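Local coordinates for uncharacterized protein (Bacteroides ovatus CL02T12C04, PDB 6PTM), which probably acts as an exo-carrageenase of glycoside hydrolase family 42, cleaving glycosidic bonds at the ends of carrageenan-derived chains, at residues A[175-180]-A[508-513]; A[305-310]-A[347-352]; A[199-204]-A[235-240]; A[144-149]-A[746-751]. All blocks are in the same frame, centred on the assembly; numbering follows the deposited sequence.

Contacts 1, 2 and 3 all involve loops that follow strands of the probable catalytic barrel, whereas contact 4 joins the connection after helix 109-139 to the C-terminal antiparallel sheet. Contact 1 is the buried one, and its chemistry is accordingly aromatic, with backbone carbonyls satisfied by an amide and an arginine. Contact 3 is partly buried and turns on a single tryptophan. Contacts 2 and 4 lie at the surface, on opposite sides of the chain's centre with centres about 56 Å apart: a bidentate salt bridge carries the first, ordered water the second. Contacts 2 and 3 share a side of the chain, their nearest atoms about 13 Å apart.

Contact 1: residues A[175-180]-A[508-513]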
loop_
_atom_site.group_PDB
_atom_site.type_symbol
_atom_site.label_atom_id
_atom_site.label_comp_id
_atom_site.label_asym_id
_atom_site.label_seq_id
_atom_site.Cartn_x
_atom_site.Cartn_y
_atom_site.Cartn_z
ATOM N N TRP A 175 -0.794 -2.155 15.171
ATOM C CA TRP A 175 0.385 -1.268 15.255
ATOM C C TRP A 175 1.651 -2.110 15.387
ATOM O O TRP A 175 1.648 -3.022 16.188
ATOM C CB TRP A 175 0.221 -0.336 16.449
ATOM C CG TRP A 175 -1.009 0.513 16.407
ATOM C CD1 TRP A 175 -2.244 0.169 16.871
ATOM C CD2 TRP A 175 -1.135 1.835 15.858
ATOM N NE1 TRP A 175 -3.139 1.165 16.597
ATOM C CE2 TRP A 175 -2.489 2.218 16.016
ATOM C CE3 TRP A 175 -0.256 2.734 15.240
ATOM C CZ2 TRP A 175 -2.977 3.452 15.586
ATOM C CZ3 TRP A 175 -0.733 3.976 14.854
ATOM C CH2 TRP A 175 -2.084 4.309 14.983
ATOM N N THR A 176 2.688 -1.779 14.630
ATOM C CA THR A 176 4.025 -2.405 14.700
ATOM C C THR A 176 4.561 -2.362 16.156
ATOM O O THR A 176 4.491 -1.296 16.798
ATOM C CB THR A 176 4.951 -1.731 13.677
ATOM O OG1 THR A 176 4.248 -1.687 12.424
ATOM C CG2 THR A 176 6.266 -2.480 13.552
ATOM N N TRP A 177 4.988 -3.522 16.671
ATOM C CA TRP A 177 5.707 -3.713 17.967
ATOM C C TRP A 177 4.821 -3.406 19.170
ATOM O O TRP A 177 5.391 -3.325 20.260
ATOM C CB TRP A 177 6.971 -2.840 18.057
ATOM C CG TRP A 177 8.037 -3.176 17.066
ATOM C CD1 TRP A 177 8.199 -4.349 16.381
ATOM C CD2 TRP A 177 9.099 -2.302 16.643
ATOM N NE1 TRP A 177 9.296 -4.257 15.559
ATOM C CE2 TRP A 177 9.871 -3.017 15.702
ATOM C CE3 TRP A 177 9.487 -1.002 16.987
ATOM C CZ2 TRP A 177 10.987 -2.460 15.080
ATOM C CZ3 TRP A 177 10.591 -0.451 16.367
ATOM C CH2 TRP A 177 11.323 -1.167 15.420
ATOM N N LYS A 178 3.513 -3.190 18.996
ATOM C CA LYS A 178 2.579 -2.931 20.125
ATOM C C LYS A 178 2.651 -4.096 21.105
ATOM O O LYS A 178 2.492 -5.261 20.727
ATOM C CB LYS A 178 1.125 -2.795 19.671
ATOM C CG LYS A 178 0.140 -2.375 20.761
ATOM C CD LYS A 178 -1.282 -2.444 20.281
ATOM C CE LYS A 178 -1.729 -3.886 20.086
ATOM N NZ LYS A 178 -3.059 -3.949 19.444
ATOM N N PRO A 179 2.859 -3.832 22.410
ATOM C CA PRO A 179 2.847 -4.926 23.390
ATOM C C PRO A 179 1.503 -5.661 23.336
ATOM O O PRO A 179 0.467 -5.011 23.273
ATOM C CB PRO A 179 3.074 -4.215 24.730
ATOM C CG PRO A 179 3.830 -2.957 24.322
ATOM C CD PRO A 179 3.187 -2.529 23.013
ATOM N N ARG A 180 1.553 -6.991 23.333
ATOM C CA ARG A 180 0.372 -7.872 23.163
ATOM C C ARG A 180 -0.213 -8.118 24.553
ATOM O O ARG A 180 -0.069 -9.213 25.072
ATOM C CB ARG A 180 0.809 -9.140 22.428
ATOM C CG ARG A 180 1.437 -8.859 21.063
ATOM C CD ARG A 180 0.413 -8.909 19.950
ATOM N NE ARG A 180 -0.292 -10.189 19.985
ATOM C CZ ARG A 180 -1.595 -10.372 19.779
ATOM N NH1 ARG A 180 -2.398 -9.354 19.493
ATOM N NH2 ARG A 180 -2.089 -11.595 19.871
ATOM N N TYR A 508 4.063 3.312 14.134
ATOM C CA TYR A 508 4.436 2.141 14.933
ATOM C C TYR A 508 4.164 2.420 16.422
ATOM O O TYR A 508 4.084 3.569 16.835
ATOM C CB TYR A 508 5.905 1.709 14.796
ATOM C CG TYR A 508 6.985 2.662 15.278
ATOM C CD1 TYR A 508 8.218 2.169 15.697
ATOM C CD2 TYR A 508 6.825 4.044 15.238
ATOM C CE1 TYR A 508 9.250 3.016 16.085
ATOM C CE2 TYR A 508 7.839 4.899 15.635
ATOM C CZ TYR A 508 9.063 4.390 16.046
ATOM O OH TYR A 508 10.064 5.253 16.411
ATOM N N TRP A 509 3.983 1.364 17.204
ATOM C CA TRP A 509 3.682 1.478 18.652
ATOM C C TRP A 509 4.932 1.071 19.423
ATOM O O TRP A 509 5.016 -0.074 19.908
ATOM C CB TRP A 509 2.463 0.652 19.022
ATOM C CG TRP A 509 1.889 0.920 20.384
ATOM C CD1 TRP A 509 2.503 0.830 21.604
ATOM C CD2 TRP A 509 0.510 1.238 20.650
ATOM N NE1 TRP A 509 1.601 1.082 22.609
ATOM C CE2 TRP A 509 0.370 1.322 22.057
ATOM C CE3 TRP A 509 -0.611 1.451 19.828
ATOM C CZ2 TRP A 509 -0.853 1.616 22.655
ATOM C CZ3 TRP A 509 -1.817 1.746 20.424
ATOM C CH2 TRP A 509 -1.931 1.821 21.817
ATOM N N CYS A 510 5.885 1.991 19.456
ATOM C CA CYS A 510 7.214 1.778 20.072
ATOM C C CYS A 510 7.131 2.000 21.590
ATOM O O CYS A 510 8.067 1.571 22.264
ATOM C CB CYS A 510 8.252 2.696 19.441
ATOM S SG CYS A 510 9.937 2.126 19.759
ATOM N N ARG A 511 6.065 2.638 22.098
ATOM C CA ARG A 511 5.786 2.781 23.555
ATOM C C ARG A 511 5.724 1.411 24.235
ATOM O O ARG A 511 5.026 0.509 23.734
ATOM C CB ARG A 511 4.443 3.478 23.777
ATOM C CG ARG A 511 4.456 4.967 23.467
ATOM C CD ARG A 511 4.840 5.806 24.693
ATOM N NE ARG A 511 4.470 7.200 24.466
ATOM C CZ ARG A 511 4.726 8.214 25.289
ATOM N NH1 ARG A 511 5.378 8.010 26.419
ATOM N NH2 ARG A 511 4.261 9.416 25.001
ATOM N N ARG A 512 6.399 1.270 25.370
ATOM C CA ARG A 512 6.264 0.078 26.243
ATOM C C ARG A 512 5.083 0.354 27.175
ATOM O O ARG A 512 4.596 1.532 27.207
ATOM C CB ARG A 512 7.571 -0.229 27.000
ATOM C CG ARG A 512 8.803 -0.451 26.128
ATOM C CD ARG A 512 8.689 -1.584 25.098
ATOM N NE ARG A 512 7.924 -1.244 23.889
ATOM C CZ ARG A 512 7.487 -2.100 22.944
ATOM N NH1 ARG A 512 7.767 -3.396 23.022
ATOM N NH2 ARG A 512 6.756 -1.638 21.929
ATOM N N GLU A 513 4.636 -0.666 27.916
ATOM C CA GLU A 513 3.480 -0.523 28.843
ATOM C C GLU A 513 3.739 0.615 29.846
ATOM O O GLU A 513 2.772 1.357 30.167
ATOM C CB GLU A 513 3.196 -1.849 29.548
ATOM C CG GLU A 513 1.838 -1.883 30.244
ATOM C CD GLU A 513 1.554 -3.148 31.040
ATOM O OE1 GLU A 513 2.334 -4.109 30.926
ATOM O OE2 GLU A 513 0.549 -3.170 31.757
#
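Trp509 packs against Trp175, Lys178 and Pro179 where the loop after strand 168-175 meets the loop after strand 503-506. These neighbouring parallel strands fit the first and last of a (beta/alpha)8 barrel, as expected for family 42, which would place the contact at the seam where the barrel closes. With CG anti to the backbone N (chi1 -167°), Trp509 brings its CE3 edge over one face of Trp175 in an edge-to-face pair, ring centroids 5.1 Å apart and planes at 67°. Lys178 CG sits over a face of the Trp509 indole, 3.7 Å from the centroid of its five-membered ring, a CH-pi contact; the lysine's NZ runs on to Asp174 and the carbonyl of Gly189. Pro179, crossing the indole at about a right angle, sets CD 3.7 Å from Trp509 CD1.

Tyr508, preceded by a cis peptide bond, meets Trp177 from the other loop. Trp177 CZ3 lies in the plane of the tyrosine ring, at its edge, 3.6 Å from Tyr508 CD1, while Cys510 SG stands at the edge of the Trp177 ring. Trp177 fills the third position of a type II turn, with positive phi (68°). Trp509 N donates to Thr176 O at 2.7 Å, in the carbonyl plane. Arg512 NH2 donates to Trp177 O, also at 2.7 Å, from above the carbonyl plane, while Pro179 CG lies over the centre of the Arg512 guanidinium.

Contact 2: residues A[305-310]-A[347-352]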
loop_
_atom_site.group_PDB
_atom_site.type_symbol
_atom_site.label_atom_id
_atom_site.label_comp_id
_atom_site.label_asym_id
_atom_site.label_seq_id
_atom_site.Cartn_x
_atom_site.Cartn_y
_atom_site.Cartn_z
ATOM N N SER A 305 22.791 0.030 -3.271
ATOM C CA SER A 305 23.298 -0.698 -4.458
ATOM C C SER A 305 24.470 -1.601 -4.056
ATOM O O SER A 305 25.217 -1.298 -3.115
ATOM C CB SER A 305 23.642 0.256 -5.576
ATOM O OG SER A 305 24.567 1.229 -5.093
ATOM N N ALA A 306 24.584 -2.730 -4.745
ATOM C CA ALA A 306 25.729 -3.649 -4.671
ATOM C C ALA A 306 25.822 -4.395 -5.999
ATOM O O ALA A 306 24.822 -4.562 -6.712
ATOM C CB ALA A 306 25.552 -4.596 -3.520
ATOM N N PRO A 307 27.021 -4.878 -6.353
ATOM C CA PRO A 307 27.170 -5.755 -7.508
ATOM C C PRO A 307 26.539 -7.107 -7.190
ATOM O O PRO A 307 26.590 -7.532 -6.022
ATOM C CB PRO A 307 28.690 -5.917 -7.671
ATOM C CG PRO A 307 29.304 -4.873 -6.717
ATOM C CD PRO A 307 28.287 -4.680 -5.624
ATOM N N ILE A 308 26.039 -7.796 -8.213
ATOM C CA ILE A 308 25.459 -9.160 -8.040
ATOM C C ILE A 308 26.612 -10.135 -7.852
ATOM O O ILE A 308 27.716 -9.792 -8.210
ATOM C CB ILE A 308 24.507 -9.543 -9.182
ATOM C CG1 ILE A 308 25.236 -9.834 -10.493
ATOM C CG2 ILE A 308 23.442 -8.467 -9.335
ATOM C CD1 ILE A 308 24.319 -10.340 -11.605
ATOM N N SER A 309 26.332 -11.292 -7.272
ATOM C CA SER A 309 27.355 -12.317 -6.945
ATOM C C SER A 309 27.797 -13.014 -8.232
ATOM O O SER A 309 27.152 -12.791 -9.277
ATOM C CB SER A 309 26.833 -13.296 -5.973
ATOM O OG SER A 309 26.029 -14.260 -6.637
ATOM N N GLU A 310 28.787 -13.906 -8.126
ATOM C CA GLU A 310 29.256 -14.743 -9.266
ATOM C C GLU A 310 28.190 -15.799 -9.555
ATOM O O GLU A 310 27.903 -16.046 -10.731
ATOM C CB GLU A 310 30.661 -15.264 -8.964
ATOM C CG GLU A 310 31.673 -14.119 -8.861
ATOM C CD GLU A 310 31.781 -13.299 -10.133
ATOM O OE1 GLU A 310 32.141 -13.883 -11.164
ATOM O OE2 GLU A 310 31.403 -12.121 -10.134
ATOM N N PRO A 347 30.088 -6.305 -16.645
ATOM C CA PRO A 347 30.129 -5.836 -15.275
ATOM C C PRO A 347 28.983 -6.424 -14.438
ATOM O O PRO A 347 27.889 -6.696 -14.965
ATOM C CB PRO A 347 30.022 -4.300 -15.357
ATOM C CG PRO A 347 29.813 -3.951 -16.835
ATOM C CD PRO A 347 29.983 -5.223 -17.637
ATOM N N ARG A 348 29.288 -6.669 -13.175
ATOM C CA ARG A 348 28.343 -7.195 -12.149
ATOM C C ARG A 348 27.495 -6.067 -11.527
ATOM O O ARG A 348 26.690 -6.349 -10.658
ATOM C CB ARG A 348 29.122 -7.905 -11.044
ATOM C CG ARG A 348 29.415 -9.370 -11.351
ATOM C CD ARG A 348 30.077 -9.605 -12.693
ATOM N NE ARG A 348 30.696 -10.923 -12.743
ATOM C CZ ARG A 348 31.243 -11.459 -13.824
ATOM N NH1 ARG A 348 31.218 -10.825 -14.980
ATOM N NH2 ARG A 348 31.800 -12.658 -13.744
ATOM N N ILE A 349 27.699 -4.826 -11.937
ATOM C CA ILE A 349 26.913 -3.643 -11.504
ATOM C C ILE A 349 26.799 -2.731 -12.724
ATOM O O ILE A 349 27.739 -2.745 -13.531
ATOM C CB ILE A 349 27.606 -2.977 -10.298
ATOM C CG1 ILE A 349 26.662 -1.994 -9.600
ATOM C CG2 ILE A 349 28.921 -2.304 -10.720
ATOM C CD1 ILE A 349 27.048 -1.699 -8.180
ATOM N N MET A 350 25.678 -2.018 -12.868
ATOM C CA MET A 350 25.407 -1.157 -14.009
ATOM C C MET A 350 25.818 0.285 -13.656
ATOM O O MET A 350 25.902 0.659 -12.446
ATOM C CB MET A 350 23.928 -1.193 -14.390
ATOM C CG MET A 350 23.471 -2.529 -14.947
ATOM S SD MET A 350 24.207 -2.875 -16.535
ATOM C CE MET A 350 25.529 -3.944 -15.991
ATOM N N GLN A 351 26.026 1.070 -14.700
ATOM C CA GLN A 351 26.216 2.542 -14.616
ATOM C C GLN A 351 24.923 3.208 -15.091
ATOM O O GLN A 351 24.320 2.724 -16.073
ATOM C CB GLN A 351 27.458 2.950 -15.432
ATOM C CG GLN A 351 28.755 2.249 -15.008
ATOM C CD GLN A 351 29.167 2.532 -13.584
ATOM O OE1 GLN A 351 29.055 3.662 -13.106
ATOM N NE2 GLN A 351 29.663 1.514 -12.881
ATOM N N ALA A 352 24.522 4.298 -14.450
ATOM C CA ALA A 352 23.343 5.085 -14.860
ATOM C C ALA A 352 23.467 5.501 -16.324
ATOM O O ALA A 352 22.476 5.458 -17.007
ATOM C CB ALA A 352 23.180 6.286 -13.959
#
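Bends at the second side-chain torsion of both partners bring Arg348 and Glu310 together: the arginine chain folds at chi2 52° and the glutamate chain at chi2 -60°. The CB of Glu310 points past the other segment, and the bend at chi2 brings its carboxylate back to it. The two chains cross at about a right angle, yet their flat ends are nearly coplanar, the planes 10° apart. Arg348 grips side-on, one nitrogen to each oxygen. Its NH2 reaches Glu310 OE1 at 2.9 Å, and its NE meets Glu310 OE2 at 3.0 Å; both oxygens use their syn lone pairs, and both partners lie near the guanidinium plane. The remaining nitrogen, NH1, is taken by Asp345 and the carbonyl of Gly346, and Tyr313 makes a cation-pi contact with the group, so the guanidinium is held from several directions.

Glu310 opens helix 310-324, for which Ser309 is the N-cap, its OG bonded to Ala312 N. This helix follows strand 288-292, the apparent fourth strand of the family 42 barrel, and the partner loop 347-352 leads toward helix 358-385. The negative charge of Glu310, in the first turn, would probably also be favoured by the helix N-terminus.

Beside the salt bridge the backbones meet directly. Ile308 N donates to Arg348 O at 2.9 Å, and the same oxygen receives a CA-H...O contact from Pro307 CA at 3.2 Å. Farther along, Ile349 places its CD1 3.7 Å from Pro307 N, against the Ala306-Pro307 peptide, while Pro307 CB faces Ile349 CB at 4.1 Å.

Contact 3: residues A[199-204]-A[235-240]; sequences ANVINN and PKWAEK
The backbones are closest at Ala199 and Pro235, whose CA atoms are 4.2 Å apart, and diverge to 7.3 Å between the CA atoms of Asn204 and Ala238. Trp237, in the first turn of helix 236-241, lies between the diverging backbones. Its CG lies between the backbone N and carbonyl carbon (chi1 68°), which directs the indole toward the loop after strand 192-197. There NE1 donates to Val201 O at 2.9 Å along a nearly straight line (168° at the hydrogen). The oxygen lies in the indole plane, although the nitrogen stands above the plane of the carbonyl. One face of the ring is overlaid by the Asn203-Asn204 peptide, with Asn203 C 3.3 Å above the plane; Ala238 CB lies over the opposite face. Asn204 OD1, bonded to Gln265, comes within 3.6 Å of Trp237 CZ3. At the helix N-cap, Pro235 CB touches Val201 O at 3.5 Å.

The loop and helix follow adjacent parallel strands, 192-197 and 225-230, and Val266 of helix 261-278 also packs on Trp237. An in-plane bond at the ring's edge combined with a peptide over its face should restrain both the position and the rotation of the indole.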
loop_
_atom_site.group_PDB
_atom_site.type_symbol
_atom_site.label_atom_id
_atom_site.label_comp_id
_atom_site.label_asym_id
_atom_site.label_seq_id
_atom_site.Cartn_x
_atom_site.Cartn_y
_atom_site.Cartn_z
ATOM N N ALA A 199 19.023 -17.146 10.926
ATOM C CA ALA A 199 19.982 -17.345 12.048
ATOM C C ALA A 199 19.434 -18.405 13.013
ATOM O O ALA A 199 20.212 -18.913 13.835
ATOM C CB ALA A 199 20.283 -16.047 12.764
ATOM N N ASN A 200 18.146 -18.751 12.932
ATOM C CA ASN A 200 17.555 -19.784 13.828
ATOM C C ASN A 200 17.937 -21.168 13.318
ATOM O O ASN A 200 17.596 -22.157 14.010
ATOM C CB ASN A 200 16.028 -19.704 13.935
ATOM C CG ASN A 200 15.489 -18.399 14.479
ATOM O OD1 ASN A 200 14.439 -17.943 14.031
ATOM N ND2 ASN A 200 16.177 -17.815 15.446
ATOM N N VAL A 201 18.538 -21.262 12.112
ATOM C CA VAL A 201 19.156 -22.525 11.628
ATOM C C VAL A 201 20.577 -22.539 12.204
ATOM O O VAL A 201 21.425 -21.751 11.701
ATOM C CB VAL A 201 19.176 -22.659 10.090
ATOM C CG1 VAL A 201 19.792 -23.994 9.675
ATOM C CG2 VAL A 201 17.796 -22.513 9.471
ATOM N N ILE A 202 20.839 -23.370 13.216
ATOM C CA ILE A 202 22.070 -23.243 14.039
ATOM C C ILE A 202 23.172 -24.168 13.499
ATOM O O ILE A 202 24.269 -24.040 13.996
ATOM C CB ILE A 202 21.804 -23.444 15.556
ATOM C CG1 ILE A 202 21.420 -24.889 15.894
ATOM C CG2 ILE A 202 20.769 -22.430 16.053
ATOM C CD1 ILE A 202 21.116 -25.135 17.354
ATOM N N ASN A 203 22.903 -25.032 12.521
ATOM C CA ASN A 203 24.018 -25.854 11.977
ATOM C C ASN A 203 23.769 -26.286 10.529
ATOM O O ASN A 203 22.664 -26.111 10.008
ATOM C CB ASN A 203 24.423 -27.031 12.872
ATOM C CG ASN A 203 23.306 -28.004 13.166
ATOM O OD1 ASN A 203 22.540 -28.358 12.289
ATOM N ND2 ASN A 203 23.227 -28.464 14.399
ATOM N N ASN A 204 24.783 -26.935 9.958
ATOM C CA ASN A 204 24.777 -27.465 8.571
ATOM C C ASN A 204 23.740 -28.585 8.421
ATOM O O ASN A 204 23.308 -28.807 7.292
ATOM C CB ASN A 204 26.169 -27.874 8.095
ATOM C CG ASN A 204 26.207 -28.142 6.609
ATOM O OD1 ASN A 204 25.785 -27.313 5.818
ATOM N ND2 ASN A 204 26.703 -29.302 6.232
ATOM N N PRO A 235 23.087 -17.035 9.353
ATOM C CA PRO A 235 23.847 -17.651 10.452
ATOM C C PRO A 235 25.377 -17.680 10.236
ATOM O O PRO A 235 25.831 -18.003 9.134
ATOM C CB PRO A 235 23.273 -19.068 10.547
ATOM C CG PRO A 235 22.695 -19.323 9.167
ATOM C CD PRO A 235 22.178 -17.971 8.696
ATOM N N LYS A 236 26.146 -17.344 11.283
ATOM C CA LYS A 236 27.623 -17.210 11.207
ATOM C C LYS A 236 28.247 -18.547 10.771
ATOM O O LYS A 236 29.217 -18.517 10.029
ATOM C CB LYS A 236 28.200 -16.710 12.541
ATOM C CG LYS A 236 27.961 -15.228 12.795
ATOM C CD LYS A 236 28.787 -14.324 11.894
ATOM C CE LYS A 236 28.232 -12.921 11.763
ATOM N NZ LYS A 236 28.115 -12.280 13.093
ATOM N N TRP A 237 27.729 -19.689 11.189
ATOM C CA TRP A 237 28.364 -20.971 10.790
ATOM C C TRP A 237 28.373 -21.078 9.259
ATOM O O TRP A 237 29.358 -21.618 8.706
ATOM C CB TRP A 237 27.687 -22.171 11.445
ATOM C CG TRP A 237 26.293 -22.400 10.939
ATOM C CD1 TRP A 237 25.122 -22.027 11.552
ATOM C CD2 TRP A 237 25.913 -23.066 9.717
ATOM N NE1 TRP A 237 24.050 -22.416 10.790
ATOM C CE2 TRP A 237 24.507 -23.023 9.649
ATOM C CE3 TRP A 237 26.621 -23.653 8.662
ATOM C CZ2 TRP A 237 23.803 -23.559 8.581
ATOM C CZ3 TRP A 237 25.922 -24.162 7.590
ATOM C CH2 TRP A 237 24.533 -24.137 7.562
ATOM N N ALA A 238 27.304 -20.630 8.592
ATOM C CA ALA A 238 27.170 -20.705 7.119
ATOM C C ALA A 238 28.156 -19.726 6.490
ATOM O O ALA A 238 28.744 -20.055 5.447
ATOM C CB ALA A 238 25.755 -20.383 6.694
ATOM N N GLU A 239 28.271 -18.538 7.064
ATOM C CA GLU A 239 29.190 -17.502 6.543
ATOM C C GLU A 239 30.640 -18.032 6.620
ATOM O O GLU A 239 31.377 -17.884 5.632
ATOM C CB GLU A 239 29.004 -16.209 7.332
ATOM C CG GLU A 239 29.999 -15.156 6.923
ATOM C CD GLU A 239 29.775 -13.811 7.576
ATOM O OE1 GLU A 239 28.763 -13.680 8.356
ATOM O OE2 GLU A 239 30.619 -12.900 7.288
ATOM N N LYS A 240 31.021 -18.653 7.744
ATOM C CA LYS A 240 32.377 -19.241 7.963
ATOM C C LYS A 240 32.575 -20.385 6.961
ATOM O O LYS A 240 33.598 -20.410 6.321
ATOM C CB LYS A 240 32.566 -19.679 9.427
ATOM C CG LYS A 240 33.831 -20.485 9.717
ATOM C CD LYS A 240 34.059 -20.839 11.180
#

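Contact 4: residues A[144-149]-A[746-751]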
loop_
_atom_site.group_PDB
_atom_site.type_symbol
_atom_site.label_atom_id
_atom_site.label_comp_id
_atom_site.label_asym_id
_atom_site.label_seq_id
_atom_site.Cartn_x
_atom_site.Cartn_y
_atom_site.Cartn_z
ATOM N N LYS A 144 -27.775 9.411 13.744
ATOM C CA LYS A 144 -28.090 7.976 13.581
ATOM C C LYS A 144 -26.766 7.208 13.572
ATOM O O LYS A 144 -25.919 7.493 12.727
ATOM C CB LYS A 144 -28.919 7.775 12.310
ATOM C CG LYS A 144 -29.339 6.328 12.037
ATOM C CD LYS A 144 -30.272 6.167 10.844
ATOM C CE LYS A 144 -29.625 6.568 9.539
ATOM N NZ LYS A 144 -28.873 5.434 8.981
ATOM N N ARG A 145 -26.597 6.260 14.486
ATOM C CA ARG A 145 -25.391 5.395 14.539
ATOM C C ARG A 145 -25.665 4.075 13.834
ATOM O O ARG A 145 -26.481 3.326 14.290
ATOM C CB ARG A 145 -24.953 5.122 15.973
ATOM C CG ARG A 145 -23.741 4.208 16.060
ATOM C CD ARG A 145 -23.051 4.406 17.376
ATOM N NE ARG A 145 -22.385 5.704 17.449
ATOM C CZ ARG A 145 -21.681 6.095 18.503
ATOM N NH1 ARG A 145 -21.568 5.288 19.536
ATOM N NH2 ARG A 145 -21.044 7.249 18.520
ATOM N N LEU A 146 -24.930 3.780 12.771
ATOM C CA LEU A 146 -25.074 2.497 12.068
ATOM C C LEU A 146 -24.537 1.392 12.956
ATOM O O LEU A 146 -23.606 1.629 13.730
ATOM C CB LEU A 146 -24.297 2.577 10.763
ATOM C CG LEU A 146 -24.856 3.581 9.765
ATOM C CD1 LEU A 146 -24.003 3.593 8.509
ATOM C CD2 LEU A 146 -26.312 3.260 9.441
ATOM N N PRO A 147 -25.087 0.165 12.816
ATOM C CA PRO A 147 -24.497 -1.003 13.444
ATOM C C PRO A 147 -23.036 -1.182 13.016
ATOM O O PRO A 147 -22.697 -0.971 11.823
ATOM C CB PRO A 147 -25.326 -2.189 12.912
ATOM C CG PRO A 147 -26.631 -1.576 12.396
ATOM C CD PRO A 147 -26.262 -0.163 11.971
ATOM N N THR A 148 -22.198 -1.644 13.942
ATOM C CA THR A 148 -20.760 -1.877 13.668
ATOM C C THR A 148 -20.309 -3.042 14.541
ATOM O O THR A 148 -20.777 -3.160 15.664
ATOM C CB THR A 148 -19.956 -0.579 13.850
ATOM O OG1 THR A 148 -18.707 -0.758 13.192
ATOM C CG2 THR A 148 -19.727 -0.212 15.297
ATOM N N PRO A 149 -19.489 -3.975 14.004
ATOM C CA PRO A 149 -19.135 -5.199 14.729
ATOM C C PRO A 149 -18.063 -4.954 15.794
ATOM O O PRO A 149 -17.237 -4.071 15.617
ATOM C CB PRO A 149 -18.587 -6.118 13.659
ATOM C CG PRO A 149 -18.011 -5.157 12.626
ATOM C CD PRO A 149 -18.942 -3.958 12.637
ATOM N N SER A 746 -28.304 13.011 1.899
ATOM C CA SER A 746 -27.988 12.821 3.329
ATOM C C SER A 746 -26.595 12.192 3.486
ATOM O O SER A 746 -26.037 11.599 2.541
ATOM C CB SER A 746 -29.091 12.035 4.019
ATOM O OG SER A 746 -29.147 10.730 3.496
ATOM N N GLU A 747 -26.071 12.324 4.686
ATOM C CA GLU A 747 -24.813 11.706 5.160
ATOM C C GLU A 747 -25.109 10.263 5.573
ATOM O O GLU A 747 -25.915 10.047 6.482
ATOM C CB GLU A 747 -24.280 12.513 6.339
ATOM C CG GLU A 747 -23.882 13.926 5.940
ATOM C CD GLU A 747 -23.142 14.689 7.015
ATOM O OE1 GLU A 747 -23.124 14.206 8.126
ATOM O OE2 GLU A 747 -22.598 15.757 6.716
ATOM N N VAL A 748 -24.433 9.305 4.957
ATOM C CA VAL A 748 -24.638 7.859 5.283
ATOM C C VAL A 748 -24.317 7.618 6.763
ATOM O O VAL A 748 -25.115 6.977 7.466
ATOM C CB VAL A 748 -23.794 6.978 4.351
ATOM C CG1 VAL A 748 -23.757 5.522 4.823
ATOM C CG2 VAL A 748 -24.296 7.113 2.929
ATOM N N LEU A 749 -23.231 8.173 7.265
ATOM C CA LEU A 749 -22.731 7.795 8.608
ATOM C C LEU A 749 -23.553 8.474 9.711
ATOM O O LEU A 749 -23.535 7.961 10.838
ATOM C CB LEU A 749 -21.240 8.144 8.709
ATOM C CG LEU A 749 -20.333 7.389 7.743
ATOM C CD1 LEU A 749 -18.882 7.869 7.862
ATOM C CD2 LEU A 749 -20.423 5.888 7.962
ATOM N N THR A 750 -24.211 9.604 9.443
ATOM C CA THR A 750 -24.820 10.436 10.513
ATOM C C THR A 750 -26.336 10.453 10.359
ATOM O O THR A 750 -26.993 10.727 11.367
ATOM C CB THR A 750 -24.326 11.887 10.521
ATOM O OG1 THR A 750 -24.609 12.541 9.278
ATOM C CG2 THR A 750 -22.852 12.003 10.851
ATOM N N GLY A 751 -26.845 10.161 9.156
ATOM C CA GLY A 751 -28.239 10.402 8.789
ATOM C C GLY A 751 -28.574 11.875 8.623
ATOM O O GLY A 751 -29.704 12.134 8.269
HETATM O O HOH W 1 -27.345 5.985 6.727
HETATM O O HOH W 2 -26.481 6.822 10.006
HETATM O O HOH W 3 -22.744 5.564 12.188
#
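Lys144 N donates to Thr750 O at 2.8 Å, the one direct hydrogen bond between the two segments. It is nearly straight at the hydrogen (168°), although the donor stands above the carbonyl plane. Next to it two acceptors, Lys144 O and Leu749 O, come within 3.1 Å of each other.

Water supplies the rest of the polar contact. The lysine chain leaves with CG anti to the backbone N (chi1 -179°) and then bends at its last two torsions, bringing NZ back toward the turn 748-751. Val748 O is 4.3 Å from Lys144 NZ, and two waters bridge that distance. The first accepts from NZ and donates to Val748 O at 2.6 Å; the second also accepts from NZ and donates to Val748 O, and in addition to Lys144 O. A third water links Leu146 N with Leu749 O.

Apolar contact is modest. Leu146 CD1 comes 4.2 Å from Val748 CG1 and 4.3 Å from Leu749 CD2, the chains of Leu146 and Val748 crossing at a slant. Gly751 has the positive phi (71°) that suits glycine and, with no side chain to crowd Lys144 CB, lets its CA lie 4.1 Å from Lys144 CE.

The contact thus fastens the connection between helix 109-139 and strand 157-159 to the turn that follows strand 742-747, an outer strand of the C-terminal antiparallel sheet, with Ser549 of helix 534-549 touching both Leu146 and Leu749.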